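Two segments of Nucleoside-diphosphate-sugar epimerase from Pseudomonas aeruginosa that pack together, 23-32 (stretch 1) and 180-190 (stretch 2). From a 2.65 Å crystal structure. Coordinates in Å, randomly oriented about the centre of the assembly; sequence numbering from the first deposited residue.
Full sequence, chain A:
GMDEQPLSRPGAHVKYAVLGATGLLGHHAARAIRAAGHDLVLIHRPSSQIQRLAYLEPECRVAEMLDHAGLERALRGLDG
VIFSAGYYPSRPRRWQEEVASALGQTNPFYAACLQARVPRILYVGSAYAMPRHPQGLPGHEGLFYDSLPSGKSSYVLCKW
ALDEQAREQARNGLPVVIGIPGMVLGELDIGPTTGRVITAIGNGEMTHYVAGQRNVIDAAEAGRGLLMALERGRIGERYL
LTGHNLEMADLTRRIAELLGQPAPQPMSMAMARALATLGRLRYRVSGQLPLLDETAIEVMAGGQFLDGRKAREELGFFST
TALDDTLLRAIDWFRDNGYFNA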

# COMPACT_ATOMS: atom_id res chain seq x y z
N GLY A 23 8.07 -22.79 10.46
CA GLY A 23 6.77 -22.26 10.06
C GLY A 23 5.64 -23.20 10.47
O GLY A 23 5.88 -24.35 10.83
N LEU A 24 4.40 -22.71 10.40
CA LEU A 24 3.24 -23.47 10.87
C LEU A 24 3.13 -24.80 10.17
O LEU A 24 3.00 -25.84 10.80
N LEU A 25 3.15 -24.77 8.85
CA LEU A 25 2.89 -25.98 8.10
C LEU A 25 4.11 -26.94 8.15
O LEU A 25 3.96 -28.13 8.28
N GLY A 26 5.33 -26.41 8.10
CA GLY A 26 6.52 -27.26 8.25
C GLY A 26 6.63 -27.96 9.61
O GLY A 26 7.08 -29.10 9.69
N HIS A 27 6.22 -27.28 10.68
CA HIS A 27 6.38 -27.82 12.02
C HIS A 27 5.52 -29.05 12.12
O HIS A 27 5.91 -30.06 12.69
N HIS A 28 4.33 -28.95 11.53
CA HIS A 28 3.36 -30.06 11.52
C HIS A 28 3.77 -31.16 10.52
O HIS A 28 3.48 -32.33 10.74
N ALA A 29 4.46 -30.84 9.43
CA ALA A 29 5.04 -31.91 8.61
C ALA A 29 6.06 -32.67 9.47
O ALA A 29 6.02 -33.89 9.54
N ALA A 30 6.94 -31.93 10.13
CA ALA A 30 7.98 -32.52 10.96
C ALA A 30 7.38 -33.50 11.97
O ALA A 30 7.78 -34.66 12.05
N ARG A 31 6.39 -33.02 12.72
CA ARG A 31 5.65 -33.86 13.65
C ARG A 31 5.05 -35.13 13.05
O ARG A 31 5.01 -36.17 13.68
N ALA A 32 4.51 -35.01 11.85
CA ALA A 32 3.89 -36.13 11.18
C ALA A 32 4.93 -37.18 10.84
O ALA A 32 4.64 -38.38 10.91
N ILE A 180 -0.79 -29.04 -2.10
CA ILE A 180 -1.43 -27.74 -2.10
C ILE A 180 -2.48 -27.75 -1.02
O ILE A 180 -3.59 -28.19 -1.26
N PRO A 181 -2.14 -27.28 0.19
CA PRO A 181 -3.16 -27.23 1.22
C PRO A 181 -4.06 -26.02 1.08
O PRO A 181 -3.67 -25.04 0.45
N GLY A 182 -5.26 -26.08 1.64
CA GLY A 182 -6.10 -24.91 1.81
C GLY A 182 -5.50 -23.99 2.86
O GLY A 182 -4.38 -24.21 3.32
N MET A 183 -6.25 -22.96 3.25
CA MET A 183 -5.84 -22.08 4.32
C MET A 183 -5.62 -22.92 5.60
O MET A 183 -6.55 -23.50 6.13
N VAL A 184 -4.37 -22.98 6.06
CA VAL A 184 -3.97 -23.80 7.21
C VAL A 184 -4.20 -23.08 8.54
O VAL A 184 -3.70 -21.99 8.76
N LEU A 185 -4.96 -23.69 9.44
CA LEU A 185 -5.27 -23.07 10.74
C LEU A 185 -5.01 -24.09 11.84
O LEU A 185 -5.38 -25.27 11.68
N GLY A 186 -4.40 -23.66 12.95
CA GLY A 186 -4.14 -24.56 14.06
C GLY A 186 -3.20 -24.02 15.10
O GLY A 186 -2.95 -22.84 15.16
N GLU A 187 -2.68 -24.90 15.93
CA GLU A 187 -1.70 -24.47 16.94
C GLU A 187 -0.27 -24.39 16.38
O GLU A 187 0.04 -24.92 15.32
N LEU A 188 0.59 -23.71 17.12
CA LEU A 188 1.98 -23.49 16.73
C LEU A 188 2.14 -22.48 15.60
O LEU A 188 3.03 -22.63 14.80
N ASP A 189 1.33 -21.43 15.54
CA ASP A 189 1.36 -20.48 14.41
C ASP A 189 2.05 -19.21 14.88
O ASP A 189 1.40 -18.31 15.40
N ILE A 190 3.36 -19.12 14.73
CA ILE A 190 4.10 -18.14 15.51
C ILE A 190 3.82 -16.69 15.15
O ILE A 190 3.56 -15.88 16.04

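How does the start of the helix meet the second stretch? Gly23 sits at the N-cap position and has no side chain to offer, so the contact begins with Leu24, in the first turn. Leu24 CA lies 5.0 Å from Asp189 CA, and the CA-to-CB bond of Leu24 points toward the other stretch. With chi1 t and chi2 p, the two methyl groups spread over the loop and the strand, and both come near Asp189. Leu24 CD1 comes within 3.1 Å of Glu187 O, a tight approach for a methyl carbon to a carbonyl oxygen, and within 3.6 Å of Leu188 O. Leu24 CD2 lies 4.0 Å from Val184 CG1 and 3.6 Å from Asp189 CG. Leu24 is thus buried against strand residue and loop alike. The carboxylate oxygens of Asp189 are hydrogen-bonded elsewhere in the structure; with this leucine it makes only packing contact.

What does Leu25 add, when its CA-to-CB bond points sideways? The same rotamer pair, chi1 t and chi2 p, brings the end of the side chain nearer to the strand residues. Leu25 CD2 reaches Pro181 CG at 3.8 Å, and Leu25 CD1 meets Val184 CG2 at a looser 4.3 Å. Val184, pointing toward the helix with chi1 t, therefore receives both leucines: Val184 CG1 lies near both of them, and its CG2 adds a contact with Leu25. These contacts form a small apolar patch, which Pro181 extends with its ring. Gly26, next in the helix, is out of reach.

Why do two successive histidines make such different contacts? His27 points toward the second stretch with chi1 t and presents a ring face to Leu188. Leu188 CD1 stands 3.5 Å from the centroid of the His27 ring and 18° off the ring normal, a CH-pi contact in which the methyl sits over the face; the closest pair is His27 CE1 and Leu188 CD1 at 3.4 Å. His28 starts sideways, but its chi1 m rotamer carries the ring to the loop. There His28 NE2 donates a hydrogen bond to Glu187 O, 2.9 Å away, with an N-H...acceptor angle of 167°. The oxygen lies at the ring edge, near its plane, where the N-H bond can point almost straight at it. This hydrogen bond is the only one between the stretches, and it uses the backbone of Glu187, whose own CA-to-CB bond points away.

Where does the contact end along the helix? Ala29 and Ala30 are out of reach, and the last touching residue is Arg31, one turn beyond His27. Its CA-to-CB bond points toward the loop, with chi1 m and chi2 t, and Arg31 NE approaches Leu188 CD1 at 3.6 Å, although its NE and NH2 are hydrogen-bonded elsewhere in the structure. Leu188, with chi1 m and chi2 t, consequently places one methyl, CD1, close to both His27 and Arg31. Ala32 is out of reach.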

# COMPACT_ATOMS: atom_id res chain seq x y z
CB LEU A 24 1.94 -22.68 10.67
CG LEU A 24 0.62 -23.37 11.03
CD1 LEU A 24 0.65 -23.95 12.45
CD2 LEU A 24 -0.55 -22.41 10.84
CB LEU A 25 2.47 -25.64 6.68
CG LEU A 25 2.13 -26.86 5.82
CD1 LEU A 25 0.97 -27.68 6.44
CD2 LEU A 25 1.87 -26.46 4.34
CB HIS A 27 5.96 -26.75 13.03
CG HIS A 27 6.26 -27.09 14.46
ND1 HIS A 27 6.22 -26.14 15.45
CD2 HIS A 27 6.58 -28.26 15.06
CE1 HIS A 27 6.51 -26.70 16.61
NE2 HIS A 27 6.72 -27.99 16.40
CB HIS A 28 1.94 -29.55 11.23
CG HIS A 28 1.30 -28.82 12.38
ND1 HIS A 28 0.68 -29.46 13.43
CD2 HIS A 28 1.13 -27.49 12.61
CE1 HIS A 28 0.20 -28.57 14.27
NE2 HIS A 28 0.45 -27.36 13.80
CB ALA A 29 5.69 -31.38 7.37
CB ALA A 30 8.77 -31.44 11.66
CB ARG A 31 4.48 -33.06 14.20
CG ARG A 31 4.85 -31.99 15.14
CD ARG A 31 3.60 -31.24 15.54
NE ARG A 31 3.78 -30.79 16.89
CZ ARG A 31 3.14 -31.24 17.95
NH1 ARG A 31 2.17 -32.11 17.86
NH2 ARG A 31 3.47 -30.75 19.13
CB ALA A 32 3.16 -35.66 9.91
CB ILE A 180 -2.16 -27.46 -3.44
CG1 ILE A 180 -1.21 -27.59 -4.63
CG2 ILE A 180 -2.80 -26.06 -3.44
CD1 ILE A 180 -1.92 -27.38 -5.98
CB PRO A 181 -2.33 -27.12 2.49
CG PRO A 181 -1.16 -26.37 2.09
CD PRO A 181 -0.84 -26.82 0.70
CB MET A 183 -6.92 -21.02 4.56
CG MET A 183 -6.48 -19.82 5.36
SD MET A 183 -7.87 -18.90 6.06
CE MET A 183 -7.00 -17.67 7.04
CB VAL A 184 -2.49 -24.19 7.10
CG1 VAL A 184 -2.05 -25.04 8.28
CG2 VAL A 184 -2.23 -24.93 5.78
CB LEU A 185 -6.74 -22.62 10.80
CG LEU A 185 -7.12 -21.35 10.03
CD1 LEU A 185 -8.62 -21.21 10.07
CD2 LEU A 185 -6.46 -20.11 10.61
CB GLU A 187 -1.76 -25.37 18.16
CG GLU A 187 -1.50 -26.83 17.88
CD GLU A 187 -1.56 -27.70 19.13
OE1 GLU A 187 -1.86 -27.18 20.22
OE2 GLU A 187 -1.34 -28.93 19.01
CB LEU A 188 2.68 -24.82 16.39
CG LEU A 188 2.43 -26.00 17.36
CD1 LEU A 188 3.21 -27.23 16.97
CD2 LEU A 188 2.72 -25.62 18.81
CB ASP A 189 -0.08 -20.19 13.93
CG ASP A 189 -0.14 -19.34 12.67
OD1 ASP A 189 0.89 -19.21 11.98
OD2 ASP A 189 -1.23 -18.81 12.34
CB ILE A 190 5.59 -18.31 15.45
CG1 ILE A 190 5.98 -19.69 15.90
CG2 ILE A 190 6.27 -17.33 16.43
CD1 ILE A 190 7.29 -19.62 16.70